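Local structure of MetRS related protein (Pyrococcus horikoshii, 2CWP) at residues 26-37 against 48-58. The protein probably binds tRNA through an OB-type domain related to the tRNA-binding domain of methionyl-tRNA synthetase. Residues are numbered along the deposited sequence; the frame is centred on the assembly and turned at random.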
ATOM      1  N   GLU A  26      -5.742 -11.067  -0.949  1.00 27.74           N
ATOM      2  CA  GLU A  26      -7.007 -11.698  -1.311  1.00 31.86           C
ATOM      3  C   GLU A  26      -8.162 -10.725  -1.201  1.00 31.16           C
ATOM      4  O   GLU A  26      -8.206  -9.895  -0.294  1.00 31.12           O
ATOM      5  CB  GLU A  26      -7.285 -12.924  -0.428  1.00 34.35           C
ATOM      6  CG  GLU A  26      -7.111 -12.674   1.065  1.00 44.80           C
ATOM      7  CD  GLU A  26      -7.732 -13.772   1.921  1.00 49.24           C
ATOM      8  OE1 GLU A  26      -7.583 -14.963   1.558  1.00 46.20           O
ATOM      9  OE2 GLU A  26      -8.358 -13.438   2.958  1.00 44.80           O
ATOM     10  N   LYS A  27      -9.105 -10.834  -2.130  1.00 33.55           N
ATOM     11  CA  LYS A  27     -10.255  -9.949  -2.131  1.00 37.43           C
ATOM     12  C   LYS A  27     -10.975 -10.082  -0.799  1.00 35.90           C
ATOM     13  O   LYS A  27     -10.983 -11.155  -0.203  1.00 34.85           O
ATOM     14  CB  LYS A  27     -11.215 -10.309  -3.274  1.00 39.19           C
ATOM     15  CG  LYS A  27     -10.607 -10.250  -4.671  1.00 32.09           C
ATOM     16  CD  LYS A  27     -11.701 -10.224  -5.749  1.00 38.67           C
ATOM     17  CE  LYS A  27     -12.616  -9.012  -5.555  1.00 40.10           C
ATOM     18  NZ  LYS A  27     -13.475  -8.707  -6.723  1.00 37.50           N
ATOM     19  N   ILE A  28     -11.552  -8.984  -0.324  1.00 38.36           N
ATOM     20  CA  ILE A  28     -12.304  -9.000   0.928  1.00 39.10           C
ATOM     21  C   ILE A  28     -13.726  -9.420   0.554  1.00 38.90           C
ATOM     22  O   ILE A  28     -14.298  -8.912  -0.410  1.00 29.76           O
ATOM     23  CB  ILE A  28     -12.327  -7.600   1.607  1.00 39.70           C
ATOM     24  CG1 ILE A  28     -10.926  -7.245   2.109  1.00 33.62           C
ATOM     25  CG2 ILE A  28     -13.330  -7.587   2.760  1.00 36.41           C
ATOM     26  CD1 ILE A  28     -10.866  -5.955   2.909  1.00 36.87           C
ATOM     27  N   LYS A  29     -14.277 -10.360   1.319  1.00 46.63           N
ATOM     28  CA  LYS A  29     -15.618 -10.902   1.079  1.00 45.75           C
ATOM     29  C   LYS A  29     -16.704  -9.833   0.990  1.00 42.83           C
ATOM     30  O   LYS A  29     -16.740  -8.901   1.793  1.00 42.77           O
ATOM     31  CB  LYS A  29     -15.979 -11.886   2.190  1.00 47.56           C
ATOM     32  CG  LYS A  29     -16.771 -13.087   1.722  1.00 57.72           C
ATOM     33  CD  LYS A  29     -17.357 -13.854   2.904  1.00 58.71           C
ATOM     34  CE  LYS A  29     -18.513 -13.089   3.542  1.00 59.66           C
ATOM     35  NZ  LYS A  29     -19.167 -13.843   4.645  1.00 61.36           N
ATOM     36  N   ARG A  30     -17.594  -9.987   0.015  1.00 48.00           N
ATOM     37  CA  ARG A  30     -18.699  -9.054  -0.188  1.00 52.31           C
ATOM     38  C   ARG A  30     -18.279  -7.660  -0.628  1.00 50.06           C
ATOM     39  O   ARG A  30     -18.931  -6.673  -0.293  1.00 51.95           O
ATOM     40  CB  ARG A  30     -19.552  -8.958   1.084  1.00 56.69           C
ATOM     41  CG  ARG A  30     -20.481 -10.145   1.264  1.00 64.73           C
ATOM     42  CD  ARG A  30     -21.202 -10.123   2.602  1.00 70.21           C
ATOM     43  NE  ARG A  30     -20.275 -10.284   3.716  1.00 71.95           N
ATOM     44  CZ  ARG A  30     -20.586 -10.865   4.871  1.00 72.03           C
ATOM     45  NH1 ARG A  30     -21.807 -11.344   5.069  1.00 72.55           N
ATOM     46  NH2 ARG A  30     -19.669 -10.976   5.825  1.00 71.50           N
ATOM     47  N   THR A  31     -17.179  -7.588  -1.372  1.00 47.67           N
ATOM     48  CA  THR A  31     -16.686  -6.319  -1.886  1.00 45.97           C
ATOM     49  C   THR A  31     -16.242  -6.578  -3.309  1.00 40.92           C
ATOM     50  O   THR A  31     -15.895  -7.704  -3.662  1.00 39.33           O
ATOM     51  CB  THR A  31     -15.473  -5.794  -1.086  1.00 47.68           C
ATOM     52  OG1 THR A  31     -14.281  -6.449  -1.538  1.00 41.88           O
ATOM     53  CG2 THR A  31     -15.659  -6.069   0.400  1.00 48.70           C
ATOM     54  N   LYS A  32     -16.246  -5.533  -4.123  1.00 43.68           N
ATOM     55  CA  LYS A  32     -15.841  -5.667  -5.513  1.00 42.04           C
ATOM     56  C   LYS A  32     -14.480  -5.043  -5.767  1.00 39.85           C
ATOM     57  O   LYS A  32     -13.775  -5.431  -6.695  1.00 39.92           O
ATOM     58  CB  LYS A  32     -16.881  -5.015  -6.426  1.00 44.75           C
ATOM     59  CG  LYS A  32     -18.258  -5.661  -6.336  1.00 51.79           C
ATOM     60  CD  LYS A  32     -19.156  -5.172  -7.455  1.00 62.53           C
ATOM     61  CE  LYS A  32     -20.521  -5.840  -7.402  1.00 67.34           C
ATOM     62  NZ  LYS A  32     -21.386  -5.423  -8.539  1.00 68.40           N
ATOM     63  N   LYS A  33     -14.103  -4.090  -4.923  1.00 39.62           N
ATOM     64  CA  LYS A  33     -12.833  -3.388  -5.085  1.00 39.23           C
ATOM     65  C   LYS A  33     -11.788  -3.623  -3.998  1.00 36.14           C
ATOM     66  O   LYS A  33     -10.610  -3.354  -4.214  1.00 35.71           O
ATOM     67  CB  LYS A  33     -13.081  -1.884  -5.156  1.00 36.58           C
ATOM     68  CG  LYS A  33     -13.965  -1.420  -6.282  1.00 43.55           C
ATOM     69  CD  LYS A  33     -14.031   0.088  -6.263  1.00 43.61           C
ATOM     70  CE  LYS A  33     -14.420   0.644  -7.620  1.00 53.37           C
ATOM     71  NZ  LYS A  33     -14.282   2.131  -7.632  1.00 51.53           N
ATOM     72  N   LEU A  34     -12.207  -4.121  -2.838  1.00 32.48           N
ATOM     73  CA  LEU A  34     -11.268  -4.293  -1.741  1.00 28.15           C
ATOM     74  C   LEU A  34     -10.391  -5.524  -1.759  1.00 28.86           C
ATOM     75  O   LEU A  34     -10.840  -6.617  -2.072  1.00 35.25           O
ATOM     76  CB  LEU A  34     -12.000  -4.229  -0.393  1.00 28.84           C
ATOM     77  CG  LEU A  34     -12.749  -2.944  -0.030  1.00 33.62           C
ATOM     78  CD1 LEU A  34     -13.055  -2.976   1.467  1.00 39.43           C
ATOM     79  CD2 LEU A  34     -11.922  -1.722  -0.349  1.00 32.08           C
ATOM     80  N   ILE A  35      -9.122  -5.323  -1.417  1.00 30.74           N
ATOM     81  CA  ILE A  35      -8.157  -6.412  -1.332  1.00 24.64           C
ATOM     82  C   ILE A  35      -7.392  -6.277  -0.015  1.00 28.87           C
ATOM     83  O   ILE A  35      -6.905  -5.189   0.331  1.00 23.87           O
ATOM     84  CB  ILE A  35      -7.122  -6.380  -2.483  1.00 26.78           C
ATOM     85  CG1 ILE A  35      -7.821  -6.510  -3.833  1.00 26.63           C
ATOM     86  CG2 ILE A  35      -6.116  -7.503  -2.301  1.00 25.56           C
ATOM     87  CD1 ILE A  35      -6.879  -6.543  -4.991  1.00 25.59           C
ATOM     88  N   LYS A  36      -7.299  -7.378   0.721  1.00 30.51           N
ATOM     89  CA  LYS A  36      -6.570  -7.384   1.981  1.00 33.19           C
ATOM     90  C   LYS A  36      -5.163  -7.875   1.695  1.00 34.57           C
ATOM     91  O   LYS A  36      -4.980  -8.887   1.016  1.00 31.18           O
ATOM     92  CB  LYS A  36      -7.226  -8.318   2.999  1.00 37.59           C
ATOM     93  CG  LYS A  36      -6.627  -8.206   4.401  1.00 39.67           C
ATOM     94  CD  LYS A  36      -7.415  -9.033   5.415  1.00 46.54           C
ATOM     95  CE  LYS A  36      -6.820 -10.418   5.606  1.00 49.09           C
ATOM     96  NZ  LYS A  36      -5.525 -10.358   6.335  1.00 51.40           N
ATOM     97  N   LEU A  37      -4.173  -7.146   2.195  1.00 30.51           N
ATOM     98  CA  LEU A  37      -2.786  -7.521   1.986  1.00 33.18           C
ATOM     99  C   LEU A  37      -2.098  -7.786   3.313  1.00 31.17           C
ATOM    100  O   LEU A  37      -2.374  -7.124   4.310  1.00 37.74           O
ATOM    101  CB  LEU A  37      -2.026  -6.392   1.285  1.00 34.97           C
ATOM    102  CG  LEU A  37      -2.580  -5.789  -0.007  1.00 40.31           C
ATOM    103  CD1 LEU A  37      -1.910  -4.428  -0.265  1.00 26.85           C
ATOM    104  CD2 LEU A  37      -2.352  -6.757  -1.153  1.00 32.00           C
ATOM    105  N   ILE A  48      -2.877  -4.499   5.314  1.00 32.44           N
ATOM    106  CA  ILE A  48      -3.219  -3.300   4.577  1.00 30.86           C
ATOM    107  C   ILE A  48      -4.279  -3.544   3.522  1.00 33.71           C
ATOM    108  O   ILE A  48      -4.160  -4.451   2.697  1.00 34.73           O
ATOM    109  CB  ILE A  48      -1.956  -2.703   3.910  1.00 32.78           C
ATOM    110  CG1 ILE A  48      -1.023  -2.161   5.001  1.00 35.50           C
ATOM    111  CG2 ILE A  48      -2.346  -1.619   2.898  1.00 32.22           C
ATOM    112  CD1 ILE A  48       0.315  -1.663   4.504  1.00 20.97           C
ATOM    113  N   VAL A  49      -5.316  -2.714   3.552  1.00 31.20           N
ATOM    114  CA  VAL A  49      -6.401  -2.810   2.595  1.00 30.51           C
ATOM    115  C   VAL A  49      -6.232  -1.779   1.467  1.00 28.48           C
ATOM    116  O   VAL A  49      -5.864  -0.629   1.711  1.00 26.99           O
ATOM    117  CB  VAL A  49      -7.762  -2.585   3.302  1.00 32.11           C
ATOM    118  CG1 VAL A  49      -8.902  -2.673   2.296  1.00 27.43           C
ATOM    119  CG2 VAL A  49      -7.944  -3.617   4.416  1.00 27.45           C
ATOM    120  N   THR A  50      -6.483  -2.212   0.234  1.00 28.86           N
ATOM    121  CA  THR A  50      -6.415  -1.343  -0.943  1.00 27.81           C
ATOM    122  C   THR A  50      -7.682  -1.641  -1.752  1.00 27.29           C
ATOM    123  O   THR A  50      -8.132  -2.782  -1.794  1.00 32.91           O
ATOM    124  CB  THR A  50      -5.151  -1.638  -1.804  1.00 28.13           C
ATOM    125  OG1 THR A  50      -5.116  -0.751  -2.926  1.00 24.63           O
ATOM    126  CG2 THR A  50      -5.167  -3.075  -2.302  1.00 24.89           C
ATOM    127  N   GLY A  51      -8.267  -0.630  -2.389  1.00 25.83           N
ATOM    128  CA  GLY A  51      -9.491  -0.861  -3.141  1.00 25.63           C
ATOM    129  C   GLY A  51      -9.339  -0.738  -4.645  1.00 27.95           C
ATOM    130  O   GLY A  51     -10.035   0.044  -5.281  1.00 33.43           O
ATOM    131  N   ILE A  52      -8.459  -1.543  -5.225  1.00 28.06           N
ATOM    132  CA  ILE A  52      -8.204  -1.479  -6.657  1.00 24.60           C
ATOM    133  C   ILE A  52      -8.619  -2.736  -7.411  1.00 29.96           C
ATOM    134  O   ILE A  52      -8.412  -2.813  -8.623  1.00 28.99           O
ATOM    135  CB  ILE A  52      -6.688  -1.230  -6.905  1.00 26.28           C
ATOM    136  CG1 ILE A  52      -5.875  -2.385  -6.307  1.00 25.07           C
ATOM    137  CG2 ILE A  52      -6.267   0.092  -6.265  1.00 21.91           C
ATOM    138  CD1 ILE A  52      -4.363  -2.141  -6.209  1.00 28.21           C
ATOM    139  N   ALA A  53      -9.226  -3.695  -6.703  1.00 28.99           N
ATOM    140  CA  ALA A  53      -9.631  -4.985  -7.282  1.00 30.17           C
ATOM    141  C   ALA A  53     -10.452  -4.952  -8.569  1.00 28.83           C
ATOM    142  O   ALA A  53     -10.536  -5.944  -9.273  1.00 33.15           O
ATOM    143  CB  ALA A  53     -10.360  -5.826  -6.223  1.00 28.98           C
ATOM    144  N   ASP A  54     -11.072  -3.828  -8.878  1.00 30.82           N
ATOM    145  CA  ASP A  54     -11.861  -3.737 -10.096  1.00 34.56           C
ATOM    146  C   ASP A  54     -10.931  -3.490 -11.285  1.00 35.74           C
ATOM    147  O   ASP A  54     -11.321  -3.681 -12.440  1.00 30.41           O
ATOM    148  CB  ASP A  54     -12.856  -2.587  -9.974  1.00 43.61           C
ATOM    149  CG  ASP A  54     -12.170  -1.282  -9.661  1.00 46.12           C
ATOM    150  OD1 ASP A  54     -11.193  -1.323  -8.877  1.00 46.00           O
ATOM    151  OD2 ASP A  54     -12.597  -0.231 -10.187  1.00 49.28           O
ATOM    152  N   GLN A  55      -9.702  -3.061 -10.989  1.00 29.21           N
ATOM    153  CA  GLN A  55      -8.712  -2.779 -12.020  1.00 26.26           C
ATOM    154  C   GLN A  55      -7.469  -3.647 -11.912  1.00 27.21           C
ATOM    155  O   GLN A  55      -6.870  -3.989 -12.918  1.00 27.43           O
ATOM    156  CB  GLN A  55      -8.269  -1.322 -11.950  1.00 23.04           C
ATOM    157  CG  GLN A  55      -9.351  -0.319 -12.266  1.00 29.47           C
ATOM    158  CD  GLN A  55      -8.767   1.060 -12.480  1.00 31.01           C
ATOM    159  OE1 GLN A  55      -7.857   1.231 -13.295  1.00 22.41           O
ATOM    160  NE2 GLN A  55      -9.276   2.052 -11.742  1.00 21.40           N
ATOM    161  N   ILE A  56      -7.082  -3.987 -10.686  1.00 28.63           N
ATOM    162  CA  ILE A  56      -5.876  -4.776 -10.444  1.00 30.93           C
ATOM    163  C   ILE A  56      -6.165  -6.037  -9.637  1.00 30.57           C
ATOM    164  O   ILE A  56      -6.456  -5.960  -8.447  1.00 37.63           O
ATOM    165  CB  ILE A  56      -4.826  -3.947  -9.655  1.00 27.86           C
ATOM    166  CG1 ILE A  56      -4.526  -2.625 -10.373  1.00 28.21           C
ATOM    167  CG2 ILE A  56      -3.564  -4.767  -9.465  1.00 23.72           C
ATOM    168  CD1 ILE A  56      -3.791  -2.784 -11.702  1.00 40.88           C
ATOM    169  N   PRO A  57      -6.062  -7.218 -10.263  1.00 30.12           N
ATOM    170  CA  PRO A  57      -6.334  -8.450  -9.517  1.00 26.97           C
ATOM    171  C   PRO A  57      -5.282  -8.729  -8.441  1.00 26.89           C
ATOM    172  O   PRO A  57      -4.126  -8.333  -8.568  1.00 31.58           O
ATOM    173  CB  PRO A  57      -6.354  -9.517 -10.611  1.00 27.57           C
ATOM    174  CG  PRO A  57      -5.334  -9.001 -11.573  1.00 31.18           C
ATOM    175  CD  PRO A  57      -5.681  -7.519 -11.652  1.00 28.79           C
ATOM    176  N   PRO A  58      -5.680  -9.431  -7.370  1.00 26.64           N
ATOM    177  CA  PRO A  58      -4.837  -9.804  -6.227  1.00 27.59           C
ATOM    178  C   PRO A  58      -3.518 -10.485  -6.591  1.00 28.71           C
ATOM    179  O   PRO A  58      -2.483 -10.198  -5.982  1.00 28.04           O
ATOM    180  CB  PRO A  58      -5.745 -10.726  -5.411  1.00 26.89           C
ATOM    181  CG  PRO A  58      -7.109 -10.228  -5.728  1.00 30.49           C
ATOM    182  CD  PRO A  58      -7.046  -9.965  -7.208  1.00 27.64           C
TER
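I35 reaches from its strand into the loop after strand 45-50, CG1 lying 3.6 Å from A53 CB and CD1 3.8 Å from P58 CG. Its CG1 stands anti to the carbonyl carbon (chi1 -60°) and the chain runs on extended, which carries CD1 past A53 to the backbone of I56. P58 CG also meets the aliphatic part of K27, whose CG lies 3.7 Å from it. Replacing I35 by alanine removes CG1, CG2 and CD1 and is likely to open a gap between A53 and P58 and leave the loop less firmly seated on the hairpin. On the sheet face of K36, V49 turns its methyls to I28, CD1 of I28 lying 3.9 Å from V49 CG1, while L34 CD2 rests beside G51 CA; V80 of strand 80-82 covers I28, K36 and V49. Backbone bonds fix this register: I35 and T50 each donate their N-H to the other's carbonyl oxygen, as do L37 and I48, an antiparallel hairpin. Where the strands end, A53 N takes over, donating to K33 O at 2.9 Å with the donor tilted 29° from the carbonyl plane. A25 of strand 17-27 packs on I35 and L37, and F68 on L37 and I48, joining the hairpin to the interior of the OB-type barrel. K33 NZ and D54 OD2 make only a long salt bridge, 3.9 Å apart, at the exposed margin. The contact thus rests on main-chain pairing and buried aliphatic packing, with charge likely adding little.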